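Local coordinates for Zn-dependent hydrolase of metallo-beta-lactamase superfamily TM0207 (Thermotoga maritima, PDB 1VJN), which is a putative zinc-dependent hydrolase of the metallo-beta-lactamase superfamily whose substrate is not established, at residues I136-V141 against L163-V168; C119-L124 against L142-G147; K167-M172 against K210-V215. All blocks are in the same frame, centred on the assembly; numbering follows the deposited sequence.

Interaction 1: residues I136-V141 against L163-V168; sequences IGEIDV and LLNAKV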
loop_
_atom_site.group_PDB
_atom_site.type_symbol
_atom_site.label_atom_id
_atom_site.label_comp_id
_atom_site.label_asym_id
_atom_site.label_seq_id
_atom_site.Cartn_x
_atom_site.Cartn_y
_atom_site.Cartn_z
ATOM N N ILE A 136 -6.125 -11.498 5.739
ATOM C CA ILE A 136 -4.977 -10.584 5.684
ATOM C C ILE A 136 -4.048 -10.781 6.901
ATOM O O ILE A 136 -2.821 -10.822 6.754
ATOM C CB ILE A 136 -5.422 -9.117 5.474
ATOM C CG1 ILE A 136 -6.046 -8.977 4.085
ATOM C CG2 ILE A 136 -4.217 -8.127 5.618
ATOM C CD1 ILE A 136 -6.873 -7.786 3.970
ATOM N N GLY A 137 -4.626 -10.928 8.085
ATOM C CA GLY A 137 -3.857 -11.083 9.329
ATOM C C GLY A 137 -3.291 -9.785 9.873
ATOM O O GLY A 137 -3.530 -8.726 9.304
ATOM N N GLU A 138 -2.522 -9.855 10.970
ATOM C CA GLU A 138 -1.865 -8.664 11.515
ATOM C C GLU A 138 -0.847 -8.082 10.542
ATOM O O GLU A 138 -0.123 -8.812 9.916
ATOM C CB GLU A 138 -1.261 -8.940 12.889
ATOM C CG GLU A 138 -2.349 -9.377 13.862
ATOM C CD GLU A 138 -2.114 -8.894 15.276
ATOM O OE1 GLU A 138 -0.935 -8.850 15.709
ATOM O OE2 GLU A 138 -3.126 -8.556 15.942
ATOM N N ILE A 139 -0.865 -6.759 10.378
ATOM C CA ILE A 139 0.000 -6.042 9.452
ATOM C C ILE A 139 0.987 -5.159 10.237
ATOM O O ILE A 139 0.623 -4.531 11.225
ATOM C CB ILE A 139 -0.872 -5.204 8.497
ATOM C CG1 ILE A 139 -1.662 -6.145 7.564
ATOM C CG2 ILE A 139 -0.052 -4.261 7.692
ATOM C CD1 ILE A 139 -0.844 -7.317 6.993
ATOM N N ASP A 140 2.234 -5.108 9.780
ATOM C CA ASP A 140 3.228 -4.183 10.327
ATOM C C ASP A 140 3.236 -2.812 9.661
ATOM O O ASP A 140 3.311 -1.782 10.330
ATOM C CB ASP A 140 4.606 -4.821 10.198
ATOM C CG ASP A 140 4.690 -6.131 10.955
ATOM O OD1 ASP A 140 4.271 -6.144 12.129
ATOM O OD2 ASP A 140 5.105 -7.197 10.448
ATOM N N VAL A 141 3.196 -2.800 8.341
ATOM C CA VAL A 141 3.153 -1.571 7.568
ATOM C C VAL A 141 1.930 -1.603 6.670
ATOM O O VAL A 141 1.819 -2.478 5.794
ATOM C CB VAL A 141 4.422 -1.377 6.674
ATOM C CG1 VAL A 141 4.391 -0.021 5.977
ATOM C CG2 VAL A 141 5.660 -1.491 7.458
ATOM N N LEU A 163 -8.402 -2.989 12.727
ATOM C CA LEU A 163 -8.704 -4.384 12.501
ATOM C C LEU A 163 -7.454 -5.210 12.201
ATOM O O LEU A 163 -7.434 -6.397 12.450
ATOM C CB LEU A 163 -9.697 -4.569 11.339
ATOM C CG LEU A 163 -11.151 -4.206 11.690
ATOM C CD1 LEU A 163 -12.023 -4.079 10.474
ATOM C CD2 LEU A 163 -11.753 -5.217 12.696
ATOM N N LEU A 164 -6.464 -4.591 11.588
ATOM C CA LEU A 164 -5.278 -5.284 11.096
ATOM C C LEU A 164 -4.106 -5.067 12.073
ATOM O O LEU A 164 -3.003 -5.510 11.804
ATOM C CB LEU A 164 -4.924 -4.764 9.681
ATOM C CG LEU A 164 -5.925 -5.043 8.537
ATOM C CD1 LEU A 164 -5.454 -4.489 7.181
ATOM C CD2 LEU A 164 -6.217 -6.516 8.437
ATOM N N ASN A 165 -4.385 -4.415 13.210
ATOM C CA ASN A 165 -3.376 -4.062 14.232
ATOM C C ASN A 165 -2.139 -3.403 13.620
ATOM O O ASN A 165 -1.013 -3.650 14.034
ATOM C CB ASN A 165 -3.045 -5.305 15.070
ATOM C CG ASN A 165 -2.437 -4.962 16.436
ATOM O OD1 ASN A 165 -2.835 -3.994 17.101
ATOM N ND2 ASN A 165 -1.456 -5.758 16.854
ATOM N N ALA A 166 -2.371 -2.529 12.643
ATOM C CA ALA A 166 -1.274 -1.898 11.864
ATOM C C ALA A 166 -0.423 -1.004 12.757
ATOM O O ALA A 166 -0.957 -0.263 13.585
ATOM C CB ALA A 166 -1.838 -1.053 10.741
ATOM N N LYS A 167 0.889 -1.044 12.553
ATOM C CA LYS A 167 1.815 -0.221 13.312
ATOM C C LYS A 167 2.184 1.028 12.512
ATOM O O LYS A 167 1.733 2.119 12.843
ATOM C CB LYS A 167 3.060 -1.035 13.660
ATOM C CG LYS A 167 2.781 -2.272 14.455
ATOM C CD LYS A 167 2.218 -1.903 15.821
ATOM C CE LYS A 167 1.677 -3.133 16.562
ATOM N NZ LYS A 167 0.351 -2.849 17.205
ATOM N N VAL A 168 3.008 0.876 11.476
ATOM C CA VAL A 168 3.269 1.971 10.568
ATOM C C VAL A 168 2.111 2.046 9.634
ATOM O O VAL A 168 1.757 1.051 9.000
ATOM C CB VAL A 168 4.534 1.782 9.766
ATOM C CG1 VAL A 168 4.652 2.866 8.660
ATOM C CG2 VAL A 168 5.740 1.832 10.696
#

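Interaction 2: residues C119-L124 against L142-G147; sequences CHLGDL and LLVPVG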
loop_
_atom_site.group_PDB
_atom_site.type_symbol
_atom_site.label_atom_id
_atom_site.label_comp_id
_atom_site.label_asym_id
_atom_site.label_seq_id
_atom_site.Cartn_x
_atom_site.Cartn_y
_atom_site.Cartn_z
ATOM N N CYS A 119 1.201 -4.381 3.824
ATOM C CA CYS A 119 -0.098 -4.476 3.131
ATOM C C CYS A 119 -0.440 -3.244 2.304
ATOM O O CYS A 119 -0.573 -2.148 2.814
ATOM C CB CYS A 119 -1.250 -4.716 4.136
ATOM S SG CYS A 119 -2.865 -5.041 3.384
ATOM N N HIS A 120 -0.702 -3.470 1.027
ATOM C CA HIS A 120 -1.179 -2.424 0.149
ATOM C C HIS A 120 -2.648 -2.678 -0.089
ATOM O O HIS A 120 -3.046 -3.662 -0.728
ATOM C CB HIS A 120 -0.431 -2.508 -1.167
ATOM C CG HIS A 120 -0.702 -1.389 -2.116
ATOM N ND1 HIS A 120 -1.900 -1.247 -2.786
ATOM C CD2 HIS A 120 0.116 -0.422 -2.592
ATOM C CE1 HIS A 120 -1.819 -0.197 -3.585
ATOM N NE2 HIS A 120 -0.592 0.297 -3.516
ATOM N N LEU A 121 -3.476 -1.752 0.346
ATOM C CA LEU A 121 -4.904 -1.989 0.277
ATOM C C LEU A 121 -5.598 -1.660 -1.054
ATOM O O LEU A 121 -6.793 -1.913 -1.193
ATOM C CB LEU A 121 -5.574 -1.287 1.435
ATOM C CG LEU A 121 -5.422 -1.949 2.836
ATOM C CD1 LEU A 121 -5.991 -1.004 3.885
ATOM C CD2 LEU A 121 -6.074 -3.346 2.955
ATOM N N GLY A 122 -4.875 -1.113 -2.020
ATOM C CA GLY A 122 -5.430 -0.796 -3.324
ATOM C C GLY A 122 -6.389 0.393 -3.170
ATOM O O GLY A 122 -6.101 1.334 -2.464
ATOM N N ASP A 123 -7.541 0.308 -3.834
ATOM C CA ASP A 123 -8.590 1.318 -3.802
ATOM C C ASP A 123 -9.755 0.817 -2.961
ATOM O O ASP A 123 -10.906 0.969 -3.306
ATOM C CB ASP A 123 -9.015 1.550 -5.235
ATOM C CG ASP A 123 -7.885 2.154 -6.064
ATOM O OD1 ASP A 123 -7.257 3.113 -5.588
ATOM O OD2 ASP A 123 -7.521 1.732 -7.161
ATOM N N LEU A 124 -9.442 0.272 -1.801
ATOM C CA LEU A 124 -10.409 -0.375 -0.933
ATOM C C LEU A 124 -11.548 0.560 -0.701
ATOM O O LEU A 124 -11.320 1.710 -0.295
ATOM C CB LEU A 124 -9.778 -0.738 0.392
ATOM C CG LEU A 124 -10.707 -1.430 1.411
ATOM C CD1 LEU A 124 -11.115 -2.804 0.941
ATOM C CD2 LEU A 124 -9.985 -1.540 2.703
ATOM N N LEU A 142 1.014 -0.669 6.897
ATOM C CA LEU A 142 -0.216 -0.560 6.140
ATOM C C LEU A 142 -0.233 0.669 5.194
ATOM O O LEU A 142 -0.047 1.795 5.626
ATOM C CB LEU A 142 -1.414 -0.501 7.106
ATOM C CG LEU A 142 -2.784 -0.524 6.453
ATOM C CD1 LEU A 142 -3.007 -1.795 5.622
ATOM C CD2 LEU A 142 -3.789 -0.407 7.572
ATOM N N LEU A 143 -0.495 0.417 3.918
ATOM C CA LEU A 143 -0.690 1.459 2.914
ATOM C C LEU A 143 -2.188 1.554 2.678
ATOM O O LEU A 143 -2.805 0.594 2.182
ATOM C CB LEU A 143 0.044 1.103 1.638
ATOM C CG LEU A 143 1.515 0.662 1.851
ATOM C CD1 LEU A 143 2.132 0.247 0.504
ATOM C CD2 LEU A 143 2.329 1.701 2.474
ATOM N N VAL A 144 -2.788 2.690 3.057
ATOM C CA VAL A 144 -4.266 2.736 3.195
ATOM C C VAL A 144 -4.833 4.009 2.519
ATOM O O VAL A 144 -4.327 5.086 2.740
ATOM C CB VAL A 144 -4.693 2.614 4.719
ATOM C CG1 VAL A 144 -4.210 3.773 5.513
ATOM C CG2 VAL A 144 -6.203 2.551 4.892
ATOM N N PRO A 145 -5.844 3.869 1.645
ATOM C CA PRO A 145 -6.485 4.998 1.030
ATOM C C PRO A 145 -7.377 5.715 2.040
ATOM O O PRO A 145 -7.947 5.056 2.888
ATOM C CB PRO A 145 -7.342 4.353 -0.081
ATOM C CG PRO A 145 -7.648 3.014 0.402
ATOM C CD PRO A 145 -6.465 2.614 1.204
ATOM N N VAL A 146 -7.451 7.045 1.969
ATOM C CA VAL A 146 -8.221 7.836 2.905
ATOM C C VAL A 146 -9.030 8.997 2.299
ATOM O O VAL A 146 -9.550 9.829 3.042
ATOM C CB VAL A 146 -7.281 8.454 3.992
ATOM C CG1 VAL A 146 -6.520 7.355 4.745
ATOM C CG2 VAL A 146 -6.299 9.509 3.391
ATOM N N GLY A 147 -9.131 9.079 0.975
ATOM C CA GLY A 147 -9.813 10.216 0.342
ATOM C C GLY A 147 -11.338 10.230 0.364
ATOM O O GLY A 147 -11.921 11.269 0.054
#

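Interaction 3: residues K167-M172 against K210-V215; sequences KVIIPM and KERKVV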
loop_
_atom_site.group_PDB
_atom_site.type_symbol
_atom_site.label_atom_id
_atom_site.label_comp_id
_atom_site.label_asym_id
_atom_site.label_seq_id
_atom_site.Cartn_x
_atom_site.Cartn_y
_atom_site.Cartn_z
ATOM N N LYS A 167 0.889 -1.044 12.553
ATOM C CA LYS A 167 1.815 -0.221 13.312
ATOM C C LYS A 167 2.184 1.028 12.512
ATOM O O LYS A 167 1.733 2.119 12.843
ATOM C CB LYS A 167 3.060 -1.035 13.660
ATOM C CG LYS A 167 2.781 -2.272 14.455
ATOM C CD LYS A 167 2.218 -1.903 15.821
ATOM C CE LYS A 167 1.677 -3.133 16.562
ATOM N NZ LYS A 167 0.351 -2.849 17.205
ATOM N N VAL A 168 3.008 0.876 11.476
ATOM C CA VAL A 168 3.269 1.971 10.568
ATOM C C VAL A 168 2.111 2.046 9.634
ATOM O O VAL A 168 1.757 1.051 9.000
ATOM C CB VAL A 168 4.534 1.782 9.766
ATOM C CG1 VAL A 168 4.652 2.866 8.660
ATOM C CG2 VAL A 168 5.740 1.832 10.696
ATOM N N ILE A 169 1.485 3.219 9.581
ATOM C CA ILE A 169 0.367 3.473 8.692
ATOM C C ILE A 169 0.702 4.588 7.680
ATOM O O ILE A 169 1.007 5.724 8.085
ATOM C CB ILE A 169 -0.870 3.901 9.509
ATOM C CG1 ILE A 169 -1.384 2.766 10.402
ATOM C CG2 ILE A 169 -1.943 4.324 8.556
ATOM C CD1 ILE A 169 -2.327 3.221 11.534
ATOM N N ILE A 170 0.615 4.291 6.382
ATOM C CA ILE A 170 0.907 5.288 5.393
ATOM C C ILE A 170 -0.361 5.544 4.591
ATOM O O ILE A 170 -0.825 4.646 3.869
ATOM C CB ILE A 170 2.085 4.845 4.485
ATOM C CG1 ILE A 170 3.376 4.615 5.302
ATOM C CG2 ILE A 170 2.315 5.841 3.363
ATOM C CD1 ILE A 170 4.402 3.697 4.661
ATOM N N PRO A 171 -0.951 6.746 4.729
ATOM C CA PRO A 171 -2.166 7.081 3.940
ATOM C C PRO A 171 -1.839 7.329 2.449
ATOM O O PRO A 171 -0.711 7.748 2.085
ATOM C CB PRO A 171 -2.668 8.393 4.572
ATOM C CG PRO A 171 -1.402 9.043 5.183
ATOM C CD PRO A 171 -0.521 7.870 5.618
HETATM N N MSE A 172 -2.808 7.100 1.590
HETATM C CA MSE A 172 -2.638 7.469 0.192
HETATM C C MSE A 172 -4.007 7.835 -0.317
HETATM O O MSE A 172 -4.971 7.755 0.440
HETATM C CB MSE A 172 -2.041 6.326 -0.625
HETATM C CG MSE A 172 -2.807 5.033 -0.484
HETATM SE SE MSE A 172 -1.917 3.448 -1.343
HETATM C CE MSE A 172 -3.346 2.152 -0.914
ATOM N N LYS A 210 7.567 -1.507 16.537
ATOM C CA LYS A 210 7.035 -1.846 17.852
ATOM C C LYS A 210 5.759 -1.072 18.094
ATOM O O LYS A 210 4.813 -1.604 18.652
ATOM C CB LYS A 210 8.029 -1.505 18.964
ATOM C CG LYS A 210 9.326 -2.327 18.947
ATOM C CD LYS A 210 10.384 -1.768 19.906
ATOM C CE LYS A 210 9.992 -1.907 21.410
ATOM N NZ LYS A 210 10.365 -3.228 22.017
ATOM N N GLU A 211 5.726 0.187 17.665
ATOM C CA GLU A 211 4.602 1.070 17.970
ATOM C C GLU A 211 3.912 1.603 16.747
ATOM O O GLU A 211 4.451 1.603 15.662
ATOM C CB GLU A 211 5.063 2.272 18.772
ATOM C CG GLU A 211 5.969 1.935 19.931
ATOM C CD GLU A 211 6.067 3.085 20.911
ATOM O OE1 GLU A 211 5.614 4.211 20.561
ATOM O OE2 GLU A 211 6.594 2.860 22.030
ATOM N N ARG A 212 2.710 2.098 16.971
ATOM C CA ARG A 212 1.935 2.712 15.941
ATOM C C ARG A 212 2.483 4.075 15.596
ATOM O O ARG A 212 2.738 4.888 16.479
ATOM C CB ARG A 212 0.485 2.871 16.363
ATOM C CG ARG A 212 -0.274 3.679 15.332
ATOM C CD ARG A 212 -1.710 3.537 15.414
ATOM N NE ARG A 212 -2.132 2.242 14.910
ATOM C CZ ARG A 212 -3.392 1.834 14.926
ATOM N NH1 ARG A 212 -4.342 2.616 15.447
ATOM N NH2 ARG A 212 -3.710 0.642 14.443
ATOM N N LYS A 213 2.621 4.334 14.299
ATOM C CA LYS A 213 3.007 5.655 13.821
ATOM C C LYS A 213 2.415 5.888 12.435
ATOM O O LYS A 213 2.610 5.080 11.528
ATOM C CB LYS A 213 4.517 5.771 13.749
ATOM C CG LYS A 213 5.032 7.204 13.646
ATOM C CD LYS A 213 6.569 7.242 13.761
ATOM C CE LYS A 213 7.294 6.237 12.812
ATOM N NZ LYS A 213 8.789 6.389 12.762
ATOM N N VAL A 214 1.685 6.984 12.296
ATOM C CA VAL A 214 1.217 7.422 11.007
ATOM C C VAL A 214 2.345 8.215 10.302
ATOM O O VAL A 214 2.915 9.156 10.866
ATOM C CB VAL A 214 -0.065 8.246 11.173
ATOM C CG1 VAL A 214 -0.497 8.801 9.838
ATOM C CG2 VAL A 214 -1.164 7.394 11.769
ATOM N N VAL A 215 2.707 7.785 9.101
ATOM C CA VAL A 215 3.784 8.400 8.325
ATOM C C VAL A 215 3.210 8.903 7.013
ATOM O O VAL A 215 2.713 8.101 6.205
ATOM C CB VAL A 215 4.920 7.422 8.033
ATOM C CG1 VAL A 215 5.966 8.056 7.068
ATOM C CG2 VAL A 215 5.583 7.000 9.320
#

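Interaction 1: residues I136-V141 against L163-V168
The carboxylate of Glu-138 and the amide of Asn-165 are the flat groups here. The two side chains lie side by side and point the same way, their planes 40° apart. Asn-165 ND2 gives a weak hydrogen bond to Glu-138 OE1 (3.3 Å), and Asn-165 CB lies near Glu-138 OE2. Asn-165 OD1 takes a second weak bond, from Lys-167 NZ. Asn-165, with positive phi, is the C-prime residue of the Schellman motif that ends helix 154-163.

Two backbone hydrogen bonds are firmer. Ile-139 N bonds to Leu-164 O at 2.9 Å, nearly along the C=O axis. Val-168 N bonds to Asp-140 O at 2.9 Å, and Lys-167 N adds a weak one to the same oxygen. Leu-164 keeps CG anti to its carbonyl carbon (chi1 -65°). Its CD2 touches Ile-136 CG2 at 3.8 Å, and its CB lies alongside Ile-139 CG1. Val-141 and Val-168 form a parallel bridge, with CG1 to CG1 at 3.9 Å.

The contact pairs two loops that each lead from a helix into a strand, 130-136 into 141-145 and 154-163 into 168-172. Strand 116-120 lies beside it: Ile-139 packs on Cys-119, and Asp-140 OD2 accepts the N-H of Lys-117.

Interaction 2: residues C119-L124 against L142-G147
Two backbone hydrogen bonds join the segments as parallel strands. Leu-143 N gives to Cys-119 O at 2.8 Å, almost straight (169° at the hydrogen). Leu-121 N gives to Leu-143 O at 3.1 Å. Leu-143 thus uses both its N-H and its C=O on this neighbour.

Both ring nitrogens of His-120 have partners. ND1 accepts the N-H of Gly-122 at 3.1 Å, with that donor 31° out of the ring plane. NE2 donates to Ala-21 O. The ring is therefore held at both nitrogens, and the first bond is consistent with an unprotonated ND1. His-120 CG stands anti to the backbone N (chi1 -173°), and CD2 meets Leu-143 CD1 at 3.8 Å, the two side chains crossing at about a right angle. After the strand, Leu-121 O and Asp-123 N are both bonded to the amide of Asn-106.

The Cys-119 and Leu-142 side chains share one face of the sheet. Leu-142 CD1 touches Cys-119 CB and packs closely on Leu-121 CD1 (3.5 Å). The latter methyl also meets Val-144 CG2 at 3.7 Å. Pro-145 CG lies near Gly-122 O.

Strands 116-120 and 141-145 are adjacent strands of the beta-alpha-beta unit that runs through helix 130-136. Helix 154-163 covers Leu-121, Leu-142 and Val-144, while strand 168-172 continues the sheet beyond 141-145.

Interaction 3: residues K167-M172 against K210-V215
This is a parallel strand pairing between strands 168-172 and 213-216, in the larger of the two mixed sheets of the metallo-hydrolase/oxidoreductase fold. The axes of 168-172 and 213-215 come within 4.6 Å and cross at -31°. Val-168 bridges Lys-213, and Ile-169 bridges Val-214.

Three backbone hydrogen bonds form the ladder. Lys-213 N gives to Lys-167 O at 2.8 Å, with the donor 43° out of the carbonyl plane. Ile-169 N gives to Lys-213 O at 2.9 Å. Val-215 N then gives to Ile-169 O, also at 2.9 Å, in the carbonyl plane. Ile-169 therefore uses both its N-H and its C=O on the partner strand. Arg-212 CA makes a CA-H...O contact with Lys-167 O.

The guanidinium of Arg-212 carries the most distinctive side-chain contact. Ile-169 CD1 sits over one face, offset toward the rim and 3.5 Å from NE. The chain of Arg-212 runs extended from the backbone and bends at chi3 (-74°). Its polar end is fixed from outside the pairing: NH1 forms a salt bridge with Asp-162, and NH2 bonds to Ala-166 O. Lys-167 lays CB and CD along the backbone carbonyls of Glu-211 and Lys-210. Further on, Ile-170 CG1 lies 4.2 Å from Val-215 CB, and Pro-171 CD meets Val-215 O at 3.3 Å.

Strand 141-145 flanks 168-172 on its other edge. Helix 187-190 covers the face that carries Ile-169 and Val-214, where Phe-189 packs on Ile-169 and Leu-190 on Val-214. Helix 154-163 also meets this face, with Ala-161 touching Ile-169 and Arg-212.

Overall arrangement
The three contacts follow one run of parallel strands, in the order 116-120, 141-145, 168-172 and 213-216. Interaction 2 joins the first two, interaction 3 the last two, and interaction 1 the entries to the middle two. Interactions 1 and 3 share Lys-167 and Val-168, and their centres are about 9 Å apart. Interaction 2 has its centre about 12 Å from each of the others. Val-141 O lies 2.8 Å from Cys-119 N, and Leu-142 O lies 2.7 Å from Ile-170 N, both probable hydrogen bonds. In this superfamily metal ligands typically lie in loops at strand ends. The placement of Asp-123 beside His-57 and His-173 is consistent with such a site near interaction 2.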